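Local coordinates for protein c-di-GMP synthase (Capnocytophaga granulosa, PDB 6WT9) that synthesizes the second messenger 3',3'-c-di-GMP from two GTP molecules in a CBASS antiphage defence system, leading to abortive infection, at residues L71-Q83 with G94-K106. Sequence-based numbering, arbitrary orientation.
Sequences LQDILLDVEYQYQ and GYSDIDLLVISDK
Over one face of the Tyr-82 ring sits methyl CD1 of Leu-100, a CH-pi contact 4.1 Å from the ring centroid, while Ile-98 CD1 approaches obliquely, 3.5 Å from Tyr-82 CD2. Two Leu-100 torsions (chi1 173°, chi2 66°) jointly place CD1 there; its other methyl, CD2, meets Leu-71 CD1 tip to tip. Further along, Val-102 CG2 nears Tyr-80 CE1 obliquely (4.2 Å) and also packs on Leu-71, while CG1 packs on Leu-75 CD1 (3.7 Å) and Val-78. Helix 54-71 covers the Tyr-80, Tyr-82 and Leu-100 part, helix 147-164 the Val-78 and Ser-104 end. On the sheet face of Glu-79, Gln-81 and Gln-83, Gln-83 CG meets Asp-99 CB (3.5 Å), and the extended chain (chi2 177°) lays its amide against the Leu-101 methyls, next to Phe-229. Paired backbone bonds join Glu-79/Ile-103, Gln-81/Leu-101 and Gln-83/Asp-99; two are 2.7 Å long, Glu-79 N to Ile-103 O and Leu-101 N to Gln-81 O. Asp-105 N to Asp-77 O continues the ladder, and a long Asp-77/Lys-106 salt bridge lies at its exposed end. Strand 78-83 is the edge strand, 98-104 also pairing with parallel 185-194; Asp-97, Asp-99 and Asp-188 are consistent with the acidic triad of the nucleotidyltransferase fold.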
ATOM      1  N   LEU A  71       6.603  22.809   5.343  1.00 17.89           N
ATOM      2  CA  LEU A  71       5.664  23.435   4.418  1.00 17.91           C
ATOM      3  C   LEU A  71       4.749  24.425   5.128  1.00 13.84           C
ATOM      4  O   LEU A  71       4.296  25.398   4.513  1.00 14.53           O
ATOM      5  CB  LEU A  71       4.843  22.364   3.702  1.00 20.39           C
ATOM      6  CG  LEU A  71       5.638  21.469   2.751  1.00 23.01           C
ATOM      7  CD1 LEU A  71       4.729  20.459   2.063  1.00 15.85           C
ATOM      8  CD2 LEU A  71       6.377  22.315   1.724  1.00 17.77           C
ATOM      9  N   GLN A  72       4.469  24.202   6.412  1.00 11.93           N
ATOM     10  CA  GLN A  72       3.688  25.156   7.190  1.00 21.01           C
ATOM     11  C   GLN A  72       4.434  26.458   7.448  1.00 23.18           C
ATOM     12  O   GLN A  72       3.865  27.365   8.065  1.00 25.64           O
ATOM     13  CB  GLN A  72       3.262  24.528   8.519  1.00 20.57           C
ATOM     14  CG  GLN A  72       2.162  23.489   8.376  1.00 24.31           C
ATOM     15  CD  GLN A  72       1.829  22.804   9.686  1.00 26.12           C
ATOM     16  OE1 GLN A  72       2.638  22.786  10.613  1.00 26.97           O
ATOM     17  NE2 GLN A  72       0.630  22.240   9.770  1.00 29.54           N
ATOM     18  N   ASP A  73       5.681  26.566   7.001  1.00 17.05           N
ATOM     19  CA  ASP A  73       6.438  27.805   7.072  1.00 21.57           C
ATOM     20  C   ASP A  73       6.316  28.648   5.809  1.00 25.85           C
ATOM     21  O   ASP A  73       6.902  29.733   5.755  1.00 25.02           O
ATOM     22  CB  ASP A  73       7.919  27.509   7.339  1.00 18.60           C
ATOM     23  CG  ASP A  73       8.166  26.953   8.728  1.00 27.72           C
ATOM     24  OD1 ASP A  73       7.209  26.894   9.528  1.00 35.28           O
ATOM     25  OD2 ASP A  73       9.322  26.575   9.021  1.00 28.69           O
ATOM     26  N   ILE A  74       5.577  28.191   4.794  1.00 20.83           N
ATOM     27  CA  ILE A  74       5.553  28.912   3.525  1.00 15.04           C
ATOM     28  C   ILE A  74       4.201  28.808   2.825  1.00 17.94           C
ATOM     29  O   ILE A  74       3.855  29.668   2.007  1.00 21.89           O
ATOM     30  CB  ILE A  74       6.693  28.420   2.609  1.00 18.45           C
ATOM     31  CG1 ILE A  74       6.884  29.367   1.422  1.00 22.17           C
ATOM     32  CG2 ILE A  74       6.432  26.997   2.136  1.00 14.42           C
ATOM     33  CD1 ILE A  74       8.035  28.989   0.517  1.00 22.97           C
ATOM     34  N   LEU A  75       3.417  27.776   3.137  1.00 14.61           N
ATOM     35  CA  LEU A  75       2.161  27.531   2.437  1.00 15.64           C
ATOM     36  C   LEU A  75       0.976  28.103   3.210  1.00 19.06           C
ATOM     37  O   LEU A  75       0.933  28.040   4.443  1.00 13.66           O
ATOM     38  CB  LEU A  75       1.944  26.036   2.198  1.00 10.76           C
ATOM     39  CG  LEU A  75       2.899  25.321   1.237  1.00 17.06           C
ATOM     40  CD1 LEU A  75       2.445  23.880   1.001  1.00 10.07           C
ATOM     41  CD2 LEU A  75       3.016  26.073  -0.081  1.00 14.22           C
ATOM     42  N   LEU A  76       0.011  28.647   2.472  1.00 10.44           N
ATOM     43  CA  LEU A  76      -1.215  29.192   3.036  1.00 17.20           C
ATOM     44  C   LEU A  76      -2.428  28.537   2.388  1.00 14.36           C
ATOM     45  O   LEU A  76      -2.375  28.098   1.235  1.00 19.00           O
ATOM     46  CB  LEU A  76      -1.297  30.712   2.837  1.00 10.59           C
ATOM     47  CG  LEU A  76      -0.239  31.580   3.517  1.00 16.16           C
ATOM     48  CD1 LEU A  76      -0.473  33.048   3.192  1.00 17.45           C
ATOM     49  CD2 LEU A  76      -0.249  31.351   5.018  1.00 10.87           C
ATOM     50  N   ASP A  77      -3.523  28.476   3.152  1.00 15.59           N
ATOM     51  CA  ASP A  77      -4.820  27.996   2.664  1.00 19.34           C
ATOM     52  C   ASP A  77      -4.742  26.548   2.179  1.00 21.28           C
ATOM     53  O   ASP A  77      -5.268  26.193   1.122  1.00 22.89           O
ATOM     54  CB  ASP A  77      -5.363  28.910   1.560  1.00 30.29           C
ATOM     55  CG  ASP A  77      -5.327  30.375   1.942  1.00 38.62           C
ATOM     56  OD1 ASP A  77      -5.705  30.703   3.085  1.00 43.23           O
ATOM     57  OD2 ASP A  77      -4.917  31.199   1.096  1.00 44.20           O
ATOM     58  N   VAL A  78      -4.078  25.701   2.968  1.00 18.60           N
ATOM     59  CA  VAL A  78      -3.921  24.291   2.634  1.00 17.79           C
ATOM     60  C   VAL A  78      -4.176  23.441   3.871  1.00 20.53           C
ATOM     61  O   VAL A  78      -4.071  23.903   5.009  1.00 25.64           O
ATOM     62  CB  VAL A  78      -2.519  23.968   2.063  1.00 18.50           C
ATOM     63  CG1 VAL A  78      -2.285  24.710   0.757  1.00 14.39           C
ATOM     64  CG2 VAL A  78      -1.439  24.306   3.083  1.00 10.39           C
ATOM     65  N   GLU A  79      -4.521  22.179   3.630  1.00 18.61           N
ATOM     66  CA  GLU A  79      -4.626  21.183   4.683  1.00 28.56           C
ATOM     67  C   GLU A  79      -3.809  19.964   4.283  1.00 25.68           C
ATOM     68  O   GLU A  79      -3.689  19.637   3.100  1.00 24.19           O
ATOM     69  CB  GLU A  79      -6.083  20.792   4.961  1.00 30.46           C
ATOM     70  CG  GLU A  79      -6.754  19.993   3.863  1.00 34.51           C
ATOM     71  CD  GLU A  79      -8.189  19.650   4.206  1.00 42.81           C
ATOM     72  OE1 GLU A  79      -9.044  20.559   4.168  1.00 45.40           O
ATOM     73  OE2 GLU A  79      -8.457  18.476   4.535  1.00 47.65           O
ATOM     74  N   TYR A  80      -3.236  19.301   5.282  1.00 17.76           N
ATOM     75  CA  TYR A  80      -2.284  18.222   5.066  1.00 17.67           C
ATOM     76  C   TYR A  80      -2.913  16.889   5.443  1.00 17.99           C
ATOM     77  O   TYR A  80      -3.418  16.731   6.559  1.00 19.39           O
ATOM     78  CB  TYR A  80      -1.010  18.456   5.879  1.00 19.24           C
ATOM     79  CG  TYR A  80      -0.331  19.769   5.571  1.00 17.78           C
ATOM     80  CD1 TYR A  80       0.594  19.867   4.541  1.00 15.46           C
ATOM     81  CD2 TYR A  80      -0.617  20.912   6.309  1.00 20.45           C
ATOM     82  CE1 TYR A  80       1.216  21.067   4.253  1.00 20.62           C
ATOM     83  CE2 TYR A  80       0.000  22.117   6.026  1.00 18.20           C
ATOM     84  CZ  TYR A  80       0.917  22.187   4.997  1.00 18.46           C
ATOM     85  OH  TYR A  80       1.538  23.380   4.709  1.00 18.08           O
ATOM     86  N   GLN A  81      -2.882  15.939   4.510  1.00 15.80           N
ATOM     87  CA  GLN A  81      -3.328  14.575   4.748  1.00 17.50           C
ATOM     88  C   GLN A  81      -2.271  13.611   4.230  1.00 18.98           C
ATOM     89  O   GLN A  81      -1.335  13.996   3.524  1.00 17.69           O
ATOM     90  CB  GLN A  81      -4.681  14.289   4.077  1.00 18.12           C
ATOM     91  CG  GLN A  81      -5.818  15.181   4.550  1.00 26.07           C
ATOM     92  CD  GLN A  81      -6.049  15.101   6.047  1.00 31.56           C
ATOM     93  OE1 GLN A  81      -5.791  14.076   6.677  1.00 35.25           O
ATOM     94  NE2 GLN A  81      -6.535  16.193   6.624  1.00 34.57           N
ATOM     95  N   TYR A  82      -2.429  12.340   4.586  1.00 18.72           N
ATOM     96  CA  TYR A  82      -1.495  11.302   4.188  1.00 16.29           C
ATOM     97  C   TYR A  82      -2.210  10.214   3.401  1.00 16.00           C
ATOM     98  O   TYR A  82      -3.380   9.902   3.654  1.00 13.24           O
ATOM     99  CB  TYR A  82      -0.792  10.686   5.406  1.00 18.68           C
ATOM    100  CG  TYR A  82       0.114  11.654   6.133  1.00 26.27           C
ATOM    101  CD1 TYR A  82      -0.338  12.362   7.238  1.00 30.82           C
ATOM    102  CD2 TYR A  82       1.420  11.867   5.708  1.00 28.08           C
ATOM    103  CE1 TYR A  82       0.484  13.249   7.903  1.00 35.51           C
ATOM    104  CE2 TYR A  82       2.250  12.751   6.367  1.00 29.84           C
ATOM    105  CZ  TYR A  82       1.778  13.440   7.463  1.00 36.51           C
ATOM    106  OH  TYR A  82       2.601  14.323   8.122  1.00 40.45           O
ATOM    107  N   GLN A  83      -1.494   9.646   2.437  1.00 16.94           N
ATOM    108  CA  GLN A  83      -1.942   8.466   1.718  1.00 17.57           C
ATOM    109  C   GLN A  83      -0.758   7.521   1.573  1.00 18.85           C
ATOM    110  O   GLN A  83       0.395   7.911   1.778  1.00 23.66           O
ATOM    111  CB  GLN A  83      -2.526   8.815   0.342  1.00 13.74           C
ATOM    112  CG  GLN A  83      -1.487   9.260  -0.669  1.00 14.72           C
ATOM    113  CD  GLN A  83      -2.073   9.536  -2.040  1.00 22.16           C
ATOM    114  OE1 GLN A  83      -3.266   9.345  -2.269  1.00 27.01           O
ATOM    115  NE2 GLN A  83      -1.231   9.987  -2.962  1.00 19.24           N
ATOM    116  N   GLY A  94      10.180  -2.277   5.762  1.00 15.72           N
ATOM    117  CA  GLY A  94      10.438  -1.452   6.932  1.00 10.73           C
ATOM    118  C   GLY A  94      10.765  -0.018   6.564  1.00 16.24           C
ATOM    119  O   GLY A  94      10.375   0.918   7.264  1.00 16.34           O
ATOM    120  N   TYR A  95      11.481   0.172   5.460  1.00 17.77           N
ATOM    121  CA  TYR A  95      11.804   1.507   4.956  1.00 26.39           C
ATOM    122  C   TYR A  95      10.721   2.012   4.010  1.00 31.49           C
ATOM    123  O   TYR A  95      10.993   2.499   2.914  1.00 35.30           O
ATOM    124  CB  TYR A  95      13.166   1.491   4.273  1.00 23.14           C
ATOM    125  CG  TYR A  95      14.329   1.342   5.227  1.00 19.18           C
ATOM    126  CD1 TYR A  95      14.220   1.749   6.551  1.00 20.36           C
ATOM    127  CD2 TYR A  95      15.532   0.795   4.804  1.00 21.22           C
ATOM    128  CE1 TYR A  95      15.280   1.615   7.427  1.00 24.90           C
ATOM    129  CE2 TYR A  95      16.600   0.659   5.672  1.00 22.15           C
ATOM    130  CZ  TYR A  95      16.468   1.069   6.982  1.00 26.45           C
ATOM    131  OH  TYR A  95      17.526   0.935   7.851  1.00 27.54           O
ATOM    132  N   SER A  96       9.470   1.886   4.442  1.00 33.36           N
ATOM    133  CA  SER A  96       8.345   2.312   3.625  1.00 33.75           C
ATOM    134  C   SER A  96       8.268   3.832   3.585  1.00 34.80           C
ATOM    135  O   SER A  96       8.317   4.496   4.625  1.00 40.11           O
ATOM    136  CB  SER A  96       7.045   1.730   4.173  1.00 33.16           C
ATOM    137  OG  SER A  96       5.933   2.138   3.397  1.00 37.39           O
ATOM    138  N   ASP A  97       8.152   4.385   2.383  1.00 28.07           N
ATOM    139  CA  ASP A  97       7.956   5.817   2.244  1.00 39.40           C
ATOM    140  C   ASP A  97       6.498   6.168   2.534  1.00 37.90           C
ATOM    141  O   ASP A  97       5.653   5.302   2.777  1.00 35.16           O
ATOM    142  CB  ASP A  97       8.379   6.285   0.855  1.00 46.10           C
ATOM    143  CG  ASP A  97       7.751   5.467  -0.255  1.00 55.46           C
ATOM    144  OD1 ASP A  97       6.513   5.528  -0.418  1.00 58.57           O
ATOM    145  OD2 ASP A  97       8.497   4.765  -0.968  1.00 59.54           O
ATOM    146  N   ILE A  98       6.200   7.464   2.512  1.00 28.92           N
ATOM    147  CA  ILE A  98       4.859   7.960   2.783  1.00 22.56           C
ATOM    148  C   ILE A  98       4.588   9.127   1.846  1.00 24.67           C
ATOM    149  O   ILE A  98       5.505   9.841   1.430  1.00 26.60           O
ATOM    150  CB  ILE A  98       4.694   8.373   4.266  1.00 20.75           C
ATOM    151  CG1 ILE A  98       3.224   8.620   4.609  1.00 19.73           C
ATOM    152  CG2 ILE A  98       5.537   9.599   4.583  1.00 22.06           C
ATOM    153  CD1 ILE A  98       2.960   8.728   6.095  1.00 17.12           C
ATOM    154  N   ASP A  99       3.320   9.303   1.491  1.00 26.43           N
ATOM    155  CA  ASP A  99       2.897  10.388   0.619  1.00 30.15           C
ATOM    156  C   ASP A  99       2.165  11.439   1.440  1.00 26.88           C
ATOM    157  O   ASP A  99       1.250  11.112   2.205  1.00 27.03           O
ATOM    158  CB  ASP A  99       2.005   9.877  -0.514  1.00 40.25           C
ATOM    159  CG  ASP A  99       2.787   9.149  -1.591  1.00 48.91           C
ATOM    160  OD1 ASP A  99       3.965   8.808  -1.352  1.00 52.05           O
ATOM    161  OD2 ASP A  99       2.226   8.925  -2.685  1.00 51.16           O
ATOM    162  N   LEU A 100       2.577  12.692   1.283  1.00 17.01           N
ATOM    163  CA  LEU A 100       1.966  13.826   1.961  1.00 16.42           C
ATOM    164  C   LEU A 100       1.136  14.603   0.951  1.00 16.29           C
ATOM    165  O   LEU A 100       1.681  15.145  -0.017  1.00 12.71           O
ATOM    166  CB  LEU A 100       3.031  14.726   2.587  1.00 14.73           C
ATOM    167  CG  LEU A 100       2.516  16.038   3.175  1.00 14.48           C
ATOM    168  CD1 LEU A 100       1.620  15.769   4.371  1.00 21.02           C
ATOM    169  CD2 LEU A 100       3.673  16.947   3.548  1.00 12.75           C
ATOM    170  N   LEU A 101      -0.176  14.649   1.173  1.00 16.06           N
ATOM    171  CA  LEU A 101      -1.084  15.379   0.299  1.00 16.57           C
ATOM    172  C   LEU A 101      -1.251  16.808   0.798  1.00 16.47           C
ATOM    173  O   LEU A 101      -1.508  17.032   1.986  1.00 15.78           O
ATOM    174  CB  LEU A 101      -2.443  14.681   0.229  1.00 21.93           C
ATOM    175  CG  LEU A 101      -2.496  13.388  -0.586  1.00 19.66           C
ATOM    176  CD1 LEU A 101      -3.832  12.697  -0.408  1.00 22.78           C
ATOM    177  CD2 LEU A 101      -2.250  13.688  -2.050  1.00 21.28           C
ATOM    178  N   VAL A 102      -1.096  17.768  -0.109  1.00 13.84           N
ATOM    179  CA  VAL A 102      -1.276  19.186   0.187  1.00 18.03           C
ATOM    180  C   VAL A 102      -2.530  19.630  -0.556  1.00 16.70           C
ATOM    181  O   VAL A 102      -2.503  19.842  -1.773  1.00 18.77           O
ATOM    182  CB  VAL A 102      -0.055  20.018  -0.217  1.00 18.45           C
ATOM    183  CG1 VAL A 102      -0.242  21.467   0.197  1.00 12.42           C
ATOM    184  CG2 VAL A 102       1.215  19.436   0.393  1.00  9.67           C
ATOM    185  N   ILE A 103      -3.634  19.772   0.171  1.00 15.90           N
ATOM    186  CA  ILE A 103      -4.950  19.988  -0.418  1.00 15.92           C
ATOM    187  C   ILE A 103      -5.396  21.411  -0.114  1.00 20.05           C
ATOM    188  O   ILE A 103      -5.404  21.830   1.050  1.00 18.60           O
ATOM    189  CB  ILE A 103      -5.969  18.963   0.110  1.00 15.10           C
ATOM    190  CG1 ILE A 103      -5.323  17.580   0.205  1.00 13.50           C
ATOM    191  CG2 ILE A 103      -7.196  18.914  -0.791  1.00 12.72           C
ATOM    192  CD1 ILE A 103      -6.236  16.509   0.764  1.00 23.53           C
ATOM    193  N   SER A 104      -5.775  22.148  -1.158  1.00 27.30           N
ATOM    194  CA  SER A 104      -6.216  23.526  -0.991  1.00 38.09           C
ATOM    195  C   SER A 104      -7.607  23.584  -0.374  1.00 52.74           C
ATOM    196  O   SER A 104      -8.491  22.793  -0.716  1.00 58.49           O
ATOM    197  CB  SER A 104      -6.218  24.253  -2.336  1.00 36.83           C
ATOM    198  OG  SER A 104      -4.900  24.457  -2.814  1.00 41.48           O
ATOM    199  N   ASP A 105      -7.801  24.543   0.531  1.00 59.72           N
ATOM    200  CA  ASP A 105      -9.081  24.747   1.198  1.00 64.76           C
ATOM    201  C   ASP A 105     -10.116  25.425   0.310  1.00 63.15           C
ATOM    202  O   ASP A 105     -11.212  25.733   0.791  1.00 64.21           O
ATOM    203  CB  ASP A 105      -8.882  25.578   2.468  1.00 69.48           C
ATOM    204  CG  ASP A 105      -7.800  25.018   3.364  1.00 72.16           C
ATOM    205  OD1 ASP A 105      -7.238  23.958   3.022  1.00 73.44           O
ATOM    206  OD2 ASP A 105      -7.510  25.639   4.409  1.00 72.51           O
ATOM    207  N   LYS A 106      -9.802  25.666  -0.958  1.00 58.58           N
ATOM    208  CA  LYS A 106     -10.709  26.365  -1.858  1.00 54.31           C
ATOM    209  C   LYS A 106     -10.928  25.573  -3.144  1.00 46.43           C
ATOM    210  O   LYS A 106     -10.000  25.378  -3.931  1.00 41.26           O
ATOM    211  CB  LYS A 106     -10.165  27.758  -2.180  1.00 59.83           C
ATOM    212  CG  LYS A 106     -10.117  28.693  -0.982  1.00 63.53           C
ATOM    213  CD  LYS A 106      -9.188  29.871  -1.230  1.00 66.83           C
ATOM    214  CE  LYS A 106      -9.328  30.916  -0.136  1.00 70.78           C
ATOM    215  NZ  LYS A 106      -9.209  30.320   1.224  1.00 72.12           N
TER